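PDB 6GRH: microcin B17-processing protein McbD from Escherichia coli str. K-12 substr. MG1655, which is necessary to process the inactive microcin B17 precursor into the active peptide, as the YcaO-family subunit of the octameric McbBCD synthetase. Local coordinates for residues Leu174-Leu179 with Arg388-Pro394; Arg171-Leu175 with Phe362-Asn368; His197-Leu202 with Cys256-Val260. The protein carries 1 engineered substitution. Where two conformers were deposited one is given. Numbering follows the deposited sequence.

Contact 1. Residues Leu174-Leu179 with Arg388-Pro394; sequences LLLYWL and RESKMVP
Arg-388 makes the shortest bond here, from NH1 to the backbone O of Trp-178 at 2.6 Å. Its guanidinium also lies flat on the Trp-178 indole, planes at 11° and centres 4.3 Å apart, as an off-centre cation-pi stack; NH2 reaches Asp-301 only as a long, weak ion pair. On the indole edge, Trp-178 NE1 donates to Lys-391 O at 2.9 Å, although the position of that O is less certain, and weakly to Arg-388 O at 3.2 Å. Segment 174-179 is regular helix. Segment 388-394 turns at Arg-388 and Glu-389 (phi/psi near -66/-27 and -68/-19), then extends from Lys-391 to Val-393 as it runs toward the C terminus, with proline in the tail as in other azoline-forming YcaO enzymes; the chain ends two residues after Pro-394. Nearest CA pairs are Leu-179 with Arg-388 (5.5 Å) and Trp-178 with Val-393 (6.3 Å). Chi1 of Trp-178 is t (chi2 -122°), which sets the indole between two layers. Arg-388 CD stands 3.3 Å above the six-membered ring centroid, while Val-393 CA and Pro-394 CD, each 3.8 Å from that centroid, cover the opposite face. Farther out, Leu-174 CD1 meets Val-393 CG2 at 4.0 Å, and Leu-179 CD2 approaches Glu-389 CA at 3.7 Å. Leu-302 of helix 296-304 also packs on Trp-178 and Pro-394.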
# COMPACT_ATOMS: atom_id res chain seq x y z
N LEU E 174 -42.97 -24.11 21.62
CA LEU E 174 -43.26 -22.81 22.22
C LEU E 174 -44.77 -22.57 22.38
O LEU E 174 -45.19 -22.03 23.40
CB LEU E 174 -42.67 -21.70 21.36
CG LEU E 174 -42.98 -20.25 21.77
CD1 LEU E 174 -42.39 -19.89 23.13
CD2 LEU E 174 -42.50 -19.30 20.70
N LEU E 175 -45.54 -22.92 21.35
CA LEU E 175 -47.00 -22.79 21.41
C LEU E 175 -47.64 -23.67 22.47
O LEU E 175 -48.53 -23.21 23.18
CB LEU E 175 -47.64 -23.08 20.06
CG LEU E 175 -47.40 -22.01 19.00
CD1 LEU E 175 -47.58 -22.56 17.59
CD2 LEU E 175 -48.29 -20.80 19.23
N LEU E 176 -47.19 -24.91 22.60
CA LEU E 176 -47.70 -25.78 23.66
C LEU E 176 -47.36 -25.22 25.05
O LEU E 176 -48.22 -25.19 25.94
CB LEU E 176 -47.18 -27.21 23.52
CG LEU E 176 -47.99 -28.17 24.40
CD1 LEU E 176 -49.42 -28.28 23.88
CD2 LEU E 176 -47.35 -29.54 24.49
N TYR E 177 -46.12 -24.76 25.22
CA TYR E 177 -45.69 -24.09 26.46
C TYR E 177 -46.52 -22.83 26.75
O TYR E 177 -47.00 -22.64 27.88
CB TYR E 177 -44.22 -23.69 26.39
CG TYR E 177 -43.77 -22.77 27.50
CD1 TYR E 177 -43.65 -23.23 28.80
CD2 TYR E 177 -43.48 -21.45 27.25
CE1 TYR E 177 -43.23 -22.40 29.83
CE2 TYR E 177 -43.07 -20.61 28.26
CZ TYR E 177 -42.94 -21.08 29.54
OH TYR E 177 -42.52 -20.24 30.54
N TRP E 178 -46.68 -21.99 25.73
CA TRP E 178 -47.52 -20.80 25.83
C TRP E 178 -48.94 -21.16 26.32
O TRP E 178 -49.41 -20.59 27.30
CB TRP E 178 -47.60 -20.10 24.48
CG TRP E 178 -48.56 -18.95 24.42
CD1 TRP E 178 -49.63 -18.81 23.57
CD2 TRP E 178 -48.53 -17.77 25.21
NE1 TRP E 178 -50.25 -17.61 23.78
CE2 TRP E 178 -49.60 -16.95 24.78
CE3 TRP E 178 -47.69 -17.31 26.24
CZ2 TRP E 178 -49.86 -15.70 25.36
CZ3 TRP E 178 -47.95 -16.06 26.81
CH2 TRP E 178 -49.03 -15.28 26.37
N LEU E 179 -49.57 -22.12 25.66
CA LEU E 179 -50.97 -22.46 25.95
C LEU E 179 -51.20 -23.14 27.30
O LEU E 179 -52.20 -22.86 27.95
CB LEU E 179 -51.57 -23.30 24.83
CG LEU E 179 -51.67 -22.54 23.50
CD1 LEU E 179 -51.91 -23.49 22.33
CD2 LEU E 179 -52.73 -21.45 23.55
N ARG E 388 -54.76 -17.46 27.16
CA ARG E 388 -53.63 -17.69 26.25
C ARG E 388 -54.11 -18.16 24.87
O ARG E 388 -53.42 -17.92 23.88
CB ARG E 388 -52.63 -18.71 26.82
CG ARG E 388 -52.05 -18.39 28.20
CD ARG E 388 -50.84 -17.52 28.10
NE ARG E 388 -50.14 -17.25 29.36
CZ ARG E 388 -49.08 -17.90 29.83
NH1 ARG E 388 -48.59 -18.99 29.24
NH2 ARG E 388 -48.51 -17.48 30.95
N GLU E 389 -55.27 -18.82 24.79
CA GLU E 389 -55.79 -19.32 23.50
C GLU E 389 -56.20 -18.22 22.51
O GLU E 389 -56.31 -18.49 21.32
CB GLU E 389 -56.97 -20.27 23.71
CG GLU E 389 -56.63 -21.56 24.44
CD GLU E 389 -57.85 -22.43 24.71
OE1 GLU E 389 -58.91 -21.90 25.08
OE2 GLU E 389 -57.74 -23.66 24.55
N SER E 390 -56.43 -17.00 23.02
CA SER E 390 -56.76 -15.84 22.20
C SER E 390 -55.67 -14.76 22.13
O SER E 390 -55.90 -13.71 21.56
CB SER E 390 -58.04 -15.21 22.75
OG SER E 390 -57.82 -14.73 24.08
N LYS E 391 -54.48 -15.00 22.70
CA LYS E 391 -53.43 -13.99 22.79
C LYS E 391 -52.17 -14.51 22.11
O LYS E 391 -51.78 -15.65 22.31
CB LYS E 391 -53.06 -13.72 24.24
CG LYS E 391 -53.80 -12.59 24.93
CD LYS E 391 -53.12 -12.23 26.26
CE LYS E 391 -51.77 -11.55 26.04
NZ LYS E 391 -51.18 -10.95 27.28
N MET E 392 -51.51 -13.66 21.34
CA MET E 392 -50.26 -14.11 20.73
C MET E 392 -49.14 -14.20 21.77
O MET E 392 -48.96 -13.31 22.59
CB MET E 392 -49.85 -13.22 19.58
CG MET E 392 -48.59 -13.75 18.95
SD MET E 392 -48.32 -13.12 17.31
CE MET E 392 -46.71 -13.87 17.04
N VAL E 393 -48.40 -15.31 21.72
CA VAL E 393 -47.17 -15.51 22.52
C VAL E 393 -46.21 -14.31 22.39
O VAL E 393 -46.06 -13.79 21.29
CB VAL E 393 -46.47 -16.85 22.11
CG1 VAL E 393 -45.94 -16.80 20.69
CG2 VAL E 393 -45.35 -17.22 23.09
N PRO E 394 -45.60 -13.84 23.51
CA PRO E 394 -44.68 -12.69 23.48
C PRO E 394 -43.26 -13.07 22.99
O PRO E 394 -42.27 -13.04 23.75
CB PRO E 394 -44.71 -12.18 24.93
CG PRO E 394 -44.95 -13.42 25.74
CD PRO E 394 -45.88 -14.25 24.90

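Contact 2. Residues Arg171-Leu175 with Phe362-Asn368; sequences RQSLL and FFLHMNN. Engineered in segment 171-175: Arg-171 (natural residue Thr).
Leu-175 (chi1 m, chi2 t) points into the curve of the loop 362-368 and overlaps much of it: its CD1 lies 3.5 Å from Phe-363 CB and 4.1 Å from Met-366 CB, and its CD2 is 3.6 Å from Met-366 O and 3.4 Å from Asn-368 OD1. One helical turn earlier, Gln-172, with chi1 and chi2 both m, reads both backbone groups of a single residue. Phe-363 N donates to Gln-172 OE1 at 3.0 Å, and Gln-172 NE2 donates to Phe-363 O at 2.9 Å. Nearest CA pairs are Gln-172 with Phe-363 (6.7 Å) and Leu-175 with Met-366 (6.8 Å). Met-366 (chi1 p, chi2 t, chi3 m) swings its CE to 3.7 Å from Leu-174 CD2, and its SD lies 3.7 Å from NH1 of the engineered Arg-171. Within the loop, Asn-367 N bonds to His-365 ND1 at 3.2 Å, while His-365 NE2 bonds to Ala-371 O. The irregular loop meets helix 157-180 in the buried interior of the YcaO fold. The Gln-172 amide satisfies the polar backbone of Phe-363 much as a strand edge would, and no other hydrogen bond joins the two segments, whose remaining contacts are mainly those of Leu-174, Leu-175 and Met-366.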
# COMPACT_ATOMS: atom_id res chain seq x y z
N ARG E 171 -41.10 -23.92 17.42
CA ARG E 171 -42.35 -23.19 17.42
C ARG E 171 -43.50 -24.03 17.97
O ARG E 171 -44.30 -23.52 18.77
CB ARG E 171 -42.68 -22.65 16.00
CG ARG E 171 -41.57 -21.80 15.37
CD ARG E 171 -41.30 -20.53 16.17
NE ARG E 171 -40.14 -19.80 15.66
CZ ARG E 171 -40.14 -18.94 14.64
NH1 ARG E 171 -41.25 -18.65 13.95
NH2 ARG E 171 -38.99 -18.34 14.30
N GLN E 172 -43.56 -25.31 17.61
CA GLN E 172 -44.60 -26.19 18.17
C GLN E 172 -44.40 -26.33 19.67
O GLN E 172 -45.39 -26.23 20.43
CB GLN E 172 -44.64 -27.56 17.49
CG GLN E 172 -44.90 -27.53 15.99
CD GLN E 172 -46.23 -26.91 15.61
OE1 GLN E 172 -47.25 -27.11 16.30
NE2 GLN E 172 -46.23 -26.18 14.50
N SER E 173 -43.15 -26.49 20.10
CA SER E 173 -42.82 -26.52 21.54
C SER E 173 -43.22 -25.24 22.25
O SER E 173 -43.75 -25.27 23.35
CB SER E 173 -41.33 -26.80 21.80
OG SER E 173 -40.98 -28.10 21.33
N LEU E 174 -42.97 -24.11 21.62
CA LEU E 174 -43.26 -22.81 22.22
C LEU E 174 -44.77 -22.57 22.38
O LEU E 174 -45.19 -22.03 23.40
CB LEU E 174 -42.67 -21.70 21.36
CG LEU E 174 -42.98 -20.25 21.77
CD1 LEU E 174 -42.39 -19.89 23.13
CD2 LEU E 174 -42.50 -19.30 20.70
N LEU E 175 -45.54 -22.92 21.35
CA LEU E 175 -47.00 -22.79 21.41
C LEU E 175 -47.64 -23.67 22.47
O LEU E 175 -48.53 -23.21 23.18
CB LEU E 175 -47.64 -23.08 20.06
CG LEU E 175 -47.40 -22.01 19.00
CD1 LEU E 175 -47.58 -22.56 17.59
CD2 LEU E 175 -48.29 -20.80 19.23
N PHE E 362 -50.53 -30.17 13.29
CA PHE E 362 -49.87 -29.35 14.29
C PHE E 362 -50.35 -27.92 14.04
O PHE E 362 -51.14 -27.67 13.11
CB PHE E 362 -48.35 -29.44 14.11
CG PHE E 362 -47.74 -30.78 14.51
CD1 PHE E 362 -47.83 -31.88 13.66
CD2 PHE E 362 -47.03 -30.91 15.69
CE1 PHE E 362 -47.25 -33.09 14.01
CE2 PHE E 362 -46.46 -32.13 16.04
CZ PHE E 362 -46.56 -33.22 15.19
N PHE E 363 -49.87 -26.97 14.84
CA PHE E 363 -50.17 -25.55 14.55
C PHE E 363 -49.61 -25.12 13.19
O PHE E 363 -48.44 -25.34 12.90
CB PHE E 363 -49.68 -24.65 15.67
CG PHE E 363 -50.40 -24.88 16.95
CD1 PHE E 363 -51.67 -24.32 17.14
CD2 PHE E 363 -49.85 -25.66 17.95
CE1 PHE E 363 -52.35 -24.53 18.32
CE2 PHE E 363 -50.52 -25.86 19.13
CZ PHE E 363 -51.78 -25.31 19.32
N LEU E 364 -50.46 -24.54 12.35
CA LEU E 364 -50.01 -24.07 11.02
C LEU E 364 -49.20 -22.78 11.08
O LEU E 364 -48.42 -22.49 10.18
CB LEU E 364 -51.21 -23.92 10.05
CG LEU E 364 -51.68 -25.24 9.43
CD1 LEU E 364 -52.98 -25.07 8.69
CD2 LEU E 364 -50.64 -25.85 8.50
N HIS E 365 -49.40 -21.99 12.13
CA HIS E 365 -48.61 -20.80 12.35
C HIS E 365 -48.65 -20.47 13.84
O HIS E 365 -49.30 -21.17 14.59
CB HIS E 365 -49.16 -19.65 11.48
CG HIS E 365 -50.57 -19.29 11.78
ND1 HIS E 365 -50.93 -18.57 12.90
CD2 HIS E 365 -51.71 -19.50 11.08
CE1 HIS E 365 -52.24 -18.37 12.89
NE2 HIS E 365 -52.73 -18.92 11.79
N MET E 366 -47.98 -19.40 14.27
CA MET E 366 -47.78 -19.16 15.70
C MET E 366 -48.60 -18.03 16.32
O MET E 366 -48.37 -17.67 17.48
CB MET E 366 -46.29 -18.98 16.01
CG MET E 366 -45.68 -17.64 15.67
SD MET E 366 -43.97 -17.56 16.24
CE MET E 366 -44.16 -17.38 18.01
N ASN E 367 -49.53 -17.46 15.56
CA ASN E 367 -50.38 -16.39 16.06
C ASN E 367 -51.76 -16.91 16.53
O ASN E 367 -52.70 -16.97 15.74
CB ASN E 367 -50.56 -15.33 14.97
CG ASN E 367 -51.39 -14.15 15.42
OD1 ASN E 367 -51.70 -14.00 16.61
ND2 ASN E 367 -51.76 -13.29 14.47
N ASN E 368 -51.89 -17.28 17.79
CA ASN E 368 -53.21 -17.76 18.24
C ASN E 368 -54.21 -16.61 18.58
O ASN E 368 -55.32 -16.89 18.98
CB ASN E 368 -53.13 -18.89 19.30
CG ASN E 368 -52.11 -18.63 20.35
OD1 ASN E 368 -51.15 -19.41 20.53
ND2 ASN E 368 -52.25 -17.50 21.01

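Contact 3. Residues His197-Leu202 with Cys256-Val260; sequences HIDEIL and CKSVV
Two helical segments cross here at a signed angle of 50°, with their axes 9.7 Å apart at closest approach. The nearest CA pair is Ile-198 with Cys-256, at 6.2 Å. Val-259, chi1 t, is the central bump of the 256-260 side. It fits into a hollow lined by Ile-198, Ile-201 and Leu-202, three positions spaced like one turn of helix: Val-259 CG1 reaches Ile-201 CG2 at 3.6 Å and Ile-198 CG2 at 4.0 Å, while Val-259 CG2 touches Leu-202 CD2 at 3.8 Å. Ile-198, with chi1 and chi2 both m, answers from the other side, dropping its CD1 between Cys-256 and Val-260. That methyl is 3.4 Å from Val-260 CG2 and 3.5 Å from Cys-256 O, and Ile-198 CG1 is 3.8 Å from Cys-256 SG. Past this interlock, Val-260 CG2 also meets the ring edge of His-197 at CD2, His-197 CD2 to Val-260 CG2 being 4.0 Å; Ile-201 CD1 is more loosely placed, 4.3 Å from Val-260 CG2. No hydrogen bond links the two segments; they fit by shape alone, through beta-branched side chains for the most part. Helices 196-208 and 251-275 thus pack together beside the mixed sheet of the YcaO fold, within the range of its ATP- and Mg2+-binding cyclodehydratase family. On its other side, helix 251-275 is held to that sheet by Ser-258, whose OG bonds to Thr-228 OG1 and Val-226 O of strand 224-231. Helix 196-208 turns Glu-200 away from this contact, where it bonds to Asn-23 and makes a salt bridge with Arg-63 of the McbC subunit.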
# COMPACT_ATOMS: atom_id res chain seq x y z
N HIS E 197 -18.32 -16.45 24.78
CA HIS E 197 -19.34 -15.47 24.36
C HIS E 197 -20.71 -15.72 24.99
O HIS E 197 -21.46 -14.77 25.19
CB HIS E 197 -19.40 -15.26 22.84
CG HIS E 197 -19.96 -16.41 22.06
ND1 HIS E 197 -19.20 -17.51 21.69
CD2 HIS E 197 -21.18 -16.60 21.51
CE1 HIS E 197 -19.95 -18.33 20.97
NE2 HIS E 197 -21.16 -17.81 20.85
N ILE E 198 -20.98 -16.97 25.39
CA ILE E 198 -22.26 -17.31 26.01
C ILE E 198 -22.24 -16.82 27.46
O ILE E 198 -23.18 -16.18 27.92
CB ILE E 198 -22.52 -18.83 25.94
CG1 ILE E 198 -22.49 -19.30 24.48
CG2 ILE E 198 -23.83 -19.21 26.62
CD1 ILE E 198 -23.45 -18.59 23.55
N ASP E 199 -21.15 -17.11 28.15
CA ASP E 199 -20.98 -16.67 29.54
C ASP E 199 -20.93 -15.16 29.68
O ASP E 199 -21.43 -14.62 30.65
CB ASP E 199 -19.74 -17.33 30.14
CG ASP E 199 -19.89 -18.86 30.24
OD1 ASP E 199 -21.04 -19.36 30.28
OD2 ASP E 199 -18.87 -19.58 30.24
N GLU E 200 -20.33 -14.48 28.71
CA GLU E 200 -20.32 -13.02 28.66
C GLU E 200 -21.76 -12.44 28.61
O GLU E 200 -22.10 -11.54 29.37
CB GLU E 200 -19.52 -12.56 27.44
CG GLU E 200 -19.15 -11.09 27.43
CD GLU E 200 -17.80 -10.79 28.05
OE1 GLU E 200 -17.17 -11.66 28.71
OE2 GLU E 200 -17.36 -9.63 27.87
N ILE E 201 -22.59 -12.99 27.71
CA ILE E 201 -24.01 -12.60 27.64
C ILE E 201 -24.73 -12.94 28.94
O ILE E 201 -25.39 -12.08 29.51
CB ILE E 201 -24.75 -13.26 26.44
CG1 ILE E 201 -24.18 -12.78 25.11
CG2 ILE E 201 -26.26 -12.97 26.50
CD1 ILE E 201 -24.49 -13.73 23.97
N LEU E 202 -24.59 -14.16 29.44
CA LEU E 202 -25.31 -14.54 30.66
C LEU E 202 -24.93 -13.64 31.84
O LEU E 202 -25.81 -13.17 32.56
CB LEU E 202 -25.11 -16.03 31.01
CG LEU E 202 -25.77 -17.00 30.03
CD1 LEU E 202 -25.19 -18.40 30.21
CD2 LEU E 202 -27.29 -17.03 30.20
N CYS E 256 -26.85 -22.72 24.24
CA CYS E 256 -25.96 -21.71 23.68
C CYS E 256 -26.62 -20.92 22.56
O CYS E 256 -26.63 -19.70 22.62
CB CYS E 256 -24.60 -22.31 23.26
SG CYS E 256 -23.69 -22.95 24.69
N LYS E 257 -27.23 -21.61 21.60
CA LYS E 257 -27.97 -20.93 20.55
C LYS E 257 -29.11 -20.05 21.13
O LYS E 257 -29.29 -18.92 20.72
CB LYS E 257 -28.53 -21.92 19.50
CG LYS E 257 -27.45 -22.68 18.70
CD LYS E 257 -27.86 -22.89 17.23
N SER E 258 -29.84 -20.57 22.10
CA SER E 258 -30.94 -19.81 22.73
C SER E 258 -30.48 -18.48 23.35
O SER E 258 -31.12 -17.43 23.17
CB SER E 258 -31.63 -20.66 23.78
OG SER E 258 -32.72 -19.96 24.34
N VAL E 259 -29.36 -18.53 24.05
CA VAL E 259 -28.78 -17.33 24.66
C VAL E 259 -28.42 -16.28 23.59
O VAL E 259 -28.70 -15.09 23.77
CB VAL E 259 -27.57 -17.71 25.54
CG1 VAL E 259 -26.74 -16.50 25.98
CG2 VAL E 259 -28.05 -18.46 26.75
N VAL E 260 -27.84 -16.74 22.48
CA VAL E 260 -27.44 -15.82 21.40
C VAL E 260 -28.67 -15.27 20.67
O VAL E 260 -28.68 -14.10 20.26
CB VAL E 260 -26.45 -16.48 20.42
CG1 VAL E 260 -26.12 -15.54 19.27
CG2 VAL E 260 -25.16 -16.85 21.13

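Following the chain from the N terminus, the first segment of any contact is on helix 157-180, whose residues 171-179 start both contact 1 and contact 2, sharing Leu-174 and Leu-175. It then runs through the mixed sheet, where helices 196-208 and 251-275 meet to close contact 3, the shortest loop of the three. That loop lies wholly within the two longer ones, with its centre about 25 Å from those of contacts 1 and 2. After strand 350-358 the chain returns to the helix twice: residues 362-368 close contact 2, then 388-394 close contact 1. Val-393 CG1 lies 3.3 Å from Met-366 CE, so the two returning segments pack on the same helix and on each other.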